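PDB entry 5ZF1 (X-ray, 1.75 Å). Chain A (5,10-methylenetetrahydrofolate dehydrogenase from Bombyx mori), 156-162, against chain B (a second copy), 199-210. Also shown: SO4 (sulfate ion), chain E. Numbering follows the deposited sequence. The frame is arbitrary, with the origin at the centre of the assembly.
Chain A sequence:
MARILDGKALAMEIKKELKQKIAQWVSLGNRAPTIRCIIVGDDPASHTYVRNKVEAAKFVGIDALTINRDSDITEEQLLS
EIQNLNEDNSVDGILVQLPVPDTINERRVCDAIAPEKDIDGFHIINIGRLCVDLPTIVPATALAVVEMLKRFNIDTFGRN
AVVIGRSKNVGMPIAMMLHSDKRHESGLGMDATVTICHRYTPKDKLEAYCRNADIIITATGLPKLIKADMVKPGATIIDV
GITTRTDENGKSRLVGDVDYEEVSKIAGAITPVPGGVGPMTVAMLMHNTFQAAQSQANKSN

Chain A 156-162: TFGRNAV
Chain B 199-210: RYTPKDKLEAYC

This is a small, closely packed contact between two copies of the protein, in which a turn and the start of a strand in chain A meet a loop and the first turns of a helix in chain B through van der Waals packing and bridging waters, with no direct hydrogen bond across it.

The two stretches together bury 352 Å². In chain A a type II turn runs from T156(A) to R159(A), closed by R159(A) N donating to T156(A) O at 3.0 Å, and leads into a strand at 160-162. In chain B a loop ends at P202(B), the N-cap residue of a helix running from 203 through 210; L206(B) N to P202(B) O, 2.8 Å, is an early rung of its hydrogen-bond ladder. Strand and helix axes make 44° in their N-to-C directions and approach to 11.7 Å. The register sets the G158(A) CA 4.9 Å from the T201(B) CA, and the N160(A) CA 8.0 Å from the K205(B) CA.

G158(A) is where the backbones come closest. Its phi/psi of 68/10 favours glycine, and an ideal CB would lie 3.0 Å from Y200(B) O, a clash. Without one, G158(A) CA sits 3.5 Å from Y200(B) O, and G158(A) O reaches 3.2 Å from P202(B) CD; proline leaves no N-H unpaired here.

Beside it, F157(A) (chi1 t, chi2 79°) leaves its backbone sideways, but its ring end swings nearer and places CE1 over one face of the Y200(B) ring, 3.4 Å from Y200(B) CG. Y200(B) has chi1 m, chi2 -53°. The rings are oblique, centroids 5.0 Å apart and planes at 49°, an apolar contact suited to two flat side chains. R159(A) points away; its NH2 donates to F157(A) O at 2.8 Å, bracing the turn.

N160(A), chi1 m and chi2 3°, points toward the helix and is buried against Y209(B) (chi1 m, chi2 -65°). N160(A) OD1 lies 3.1 Å from Y209(B) OH, but the angle is too poor for a hydrogen bond. Two waters bridge the stretches here: the phenol of Y209(B) is long enough that its OH lies 2.6 Å from one, which donates to A161(A) O at 2.8 Å; the short amide offers N160(A) ND2 to another at 3.3 Å, which donates weakly to K205(B) O at 3.3 Å. One helical turn before Y209(B), K205(B) (chi1 and chi2 m, chi3 -149°, chi4 t) also points toward chain A, its long methylene chain covering the asparagine amide.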

# COMPACT_ATOMS: atom_id res chain seq x y z
N THR A 156 17.86 -10.12 -2.16
CA THR A 156 16.48 -10.05 -1.66
C THR A 156 15.57 -11.11 -2.24
O THR A 156 14.53 -11.41 -1.63
CB THR A 156 15.85 -8.68 -1.95
OG1 THR A 156 15.86 -8.43 -3.38
CG2 THR A 156 16.59 -7.56 -1.23
N PHE A 157 15.90 -11.66 -3.40
CA PHE A 157 14.98 -12.55 -4.09
C PHE A 157 14.64 -13.76 -3.24
O PHE A 157 15.52 -14.56 -2.96
CB PHE A 157 15.61 -13.01 -5.42
CG PHE A 157 14.78 -14.03 -6.14
CD1 PHE A 157 13.68 -13.63 -6.88
CD2 PHE A 157 15.10 -15.38 -6.08
CE1 PHE A 157 12.90 -14.56 -7.55
CE2 PHE A 157 14.31 -16.33 -6.76
CZ PHE A 157 13.22 -15.92 -7.50
N GLY A 158 13.37 -13.89 -2.82
CA GLY A 158 12.94 -15.03 -2.02
C GLY A 158 13.52 -15.07 -0.63
O GLY A 158 13.38 -16.09 0.06
N ARG A 159 14.17 -14.01 -0.19
CA ARG A 159 14.74 -13.98 1.16
C ARG A 159 13.67 -13.59 2.18
O ARG A 159 12.70 -12.92 1.85
CB ARG A 159 15.88 -12.97 1.22
CG ARG A 159 17.03 -13.25 0.23
CD ARG A 159 17.40 -14.72 0.13
NE ARG A 159 18.77 -14.94 -0.36
CZ ARG A 159 19.16 -14.88 -1.64
NH1 ARG A 159 20.44 -15.14 -1.94
NH2 ARG A 159 18.31 -14.59 -2.62
N ASN A 160 13.89 -14.01 3.43
CA ASN A 160 13.03 -13.60 4.55
C ASN A 160 13.40 -12.21 5.04
O ASN A 160 14.52 -12.00 5.54
CB ASN A 160 13.21 -14.57 5.73
CG ASN A 160 12.54 -15.92 5.51
OD1 ASN A 160 11.96 -16.21 4.46
ND2 ASN A 160 12.63 -16.77 6.54
N ALA A 161 12.46 -11.26 4.98
CA ALA A 161 12.73 -9.91 5.45
C ALA A 161 11.68 -9.51 6.47
O ALA A 161 10.54 -9.95 6.38
CB ALA A 161 12.71 -8.90 4.32
N VAL A 162 12.09 -8.66 7.40
CA VAL A 162 11.19 -8.11 8.43
C VAL A 162 11.29 -6.59 8.33
O VAL A 162 12.39 -6.04 8.32
CB VAL A 162 11.58 -8.59 9.84
CG1 VAL A 162 10.91 -7.74 10.91
CG2 VAL A 162 11.20 -10.06 10.02
N ARG B 199 4.83 -15.78 -5.20
CA ARG B 199 5.27 -16.80 -6.15
C ARG B 199 6.73 -17.16 -5.97
O ARG B 199 7.13 -18.28 -6.30
CB ARG B 199 5.02 -16.32 -7.58
CG ARG B 199 5.82 -15.09 -7.98
CD ARG B 199 5.34 -14.51 -9.31
NE ARG B 199 3.92 -14.17 -9.26
CZ ARG B 199 3.21 -13.73 -10.31
NH1 ARG B 199 3.80 -13.56 -11.49
NH2 ARG B 199 1.91 -13.45 -10.17
N TYR B 200 7.55 -16.26 -5.43
CA TYR B 200 8.98 -16.54 -5.29
C TYR B 200 9.40 -16.90 -3.86
O TYR B 200 10.58 -17.08 -3.60
CB TYR B 200 9.80 -15.35 -5.80
CG TYR B 200 9.58 -15.03 -7.27
CD1 TYR B 200 9.72 -16.01 -8.25
CD2 TYR B 200 9.27 -13.73 -7.68
CE1 TYR B 200 9.54 -15.71 -9.58
CE2 TYR B 200 9.08 -13.41 -9.04
CZ TYR B 200 9.21 -14.42 -9.97
OH TYR B 200 9.05 -14.14 -11.32
N THR B 201 8.46 -16.96 -2.92
CA THR B 201 8.78 -17.49 -1.60
C THR B 201 9.16 -18.96 -1.73
O THR B 201 8.38 -19.75 -2.28
CB THR B 201 7.57 -17.36 -0.66
OG1 THR B 201 7.23 -15.98 -0.56
CG2 THR B 201 7.90 -17.91 0.73
N PRO B 202 10.33 -19.37 -1.22
CA PRO B 202 10.71 -20.79 -1.27
C PRO B 202 9.73 -21.65 -0.49
O PRO B 202 9.17 -21.24 0.54
CB PRO B 202 12.10 -20.81 -0.62
CG PRO B 202 12.60 -19.38 -0.67
CD PRO B 202 11.35 -18.52 -0.59
N LYS B 203 9.52 -22.87 -1.01
CA LYS B 203 8.55 -23.80 -0.43
C LYS B 203 8.79 -24.04 1.05
O LYS B 203 7.86 -23.96 1.86
CB LYS B 203 8.61 -25.13 -1.19
CG LYS B 203 8.14 -25.04 -2.63
CD LYS B 203 8.52 -26.32 -3.40
CE LYS B 203 8.12 -26.23 -4.87
NZ LYS B 203 8.69 -27.37 -5.65
N ASP B 204 10.04 -24.32 1.43
CA ASP B 204 10.31 -24.62 2.84
C ASP B 204 10.07 -23.40 3.73
O ASP B 204 9.61 -23.54 4.88
CB ASP B 204 11.74 -25.14 3.00
CG ASP B 204 11.94 -26.52 2.39
OD1 ASP B 204 10.99 -27.34 2.41
OD2 ASP B 204 13.06 -26.78 1.89
N LYS B 205 10.37 -22.19 3.23
CA LYS B 205 10.09 -20.99 4.02
C LYS B 205 8.59 -20.75 4.14
O LYS B 205 8.11 -20.32 5.20
CB LYS B 205 10.74 -19.76 3.38
CG LYS B 205 12.25 -19.85 3.20
CD LYS B 205 12.96 -20.08 4.51
CE LYS B 205 14.34 -19.44 4.51
NZ LYS B 205 14.91 -19.44 5.89
N LEU B 206 7.85 -20.96 3.05
CA LEU B 206 6.39 -20.80 3.12
C LEU B 206 5.81 -21.74 4.16
O LEU B 206 4.98 -21.33 4.98
CB LEU B 206 5.76 -21.08 1.75
CG LEU B 206 4.22 -21.20 1.78
CD1 LEU B 206 3.59 -19.85 2.03
CD2 LEU B 206 3.67 -21.81 0.50
N GLU B 207 6.28 -22.99 4.17
CA GLU B 207 5.75 -23.95 5.12
C GLU B 207 6.06 -23.54 6.55
O GLU B 207 5.20 -23.67 7.44
CB GLU B 207 6.30 -25.34 4.81
CG GLU B 207 5.79 -25.89 3.48
CD GLU B 207 6.33 -27.27 3.18
OE1 GLU B 207 7.14 -27.78 3.98
OE2 GLU B 207 5.97 -27.82 2.12
N ALA B 208 7.26 -23.03 6.80
CA ALA B 208 7.61 -22.56 8.15
C ALA B 208 6.73 -21.37 8.56
O ALA B 208 6.26 -21.30 9.70
CB ALA B 208 9.09 -22.17 8.20
N TYR B 209 6.52 -20.41 7.66
CA TYR B 209 5.63 -19.30 8.02
C TYR B 209 4.22 -19.79 8.33
O TYR B 209 3.57 -19.29 9.27
CB TYR B 209 5.58 -18.28 6.90
CG TYR B 209 6.78 -17.35 6.78
CD1 TYR B 209 7.09 -16.43 7.76
CD2 TYR B 209 7.57 -17.37 5.62
CE1 TYR B 209 8.16 -15.56 7.61
CE2 TYR B 209 8.64 -16.51 5.46
CZ TYR B 209 8.93 -15.62 6.46
OH TYR B 209 9.97 -14.76 6.29
N CYS B 210 3.72 -20.75 7.54
CA CYS B 210 2.36 -21.23 7.73
C CYS B 210 2.23 -21.97 9.05
O CYS B 210 1.22 -21.81 9.75
CB CYS B 210 1.94 -22.12 6.57
SG CYS B 210 1.57 -21.23 5.05
S SO4 E . 1.53 -14.24 -6.36
O1 SO4 E . 0.76 -13.01 -6.13
O2 SO4 E . 1.40 -15.27 -5.36
O3 SO4 E . 1.05 -14.78 -7.63
O4 SO4 E . 2.95 -13.92 -6.51
O HOH W 1 10.35 -18.99 7.27
O HOH W 2 9.74 -12.41 7.46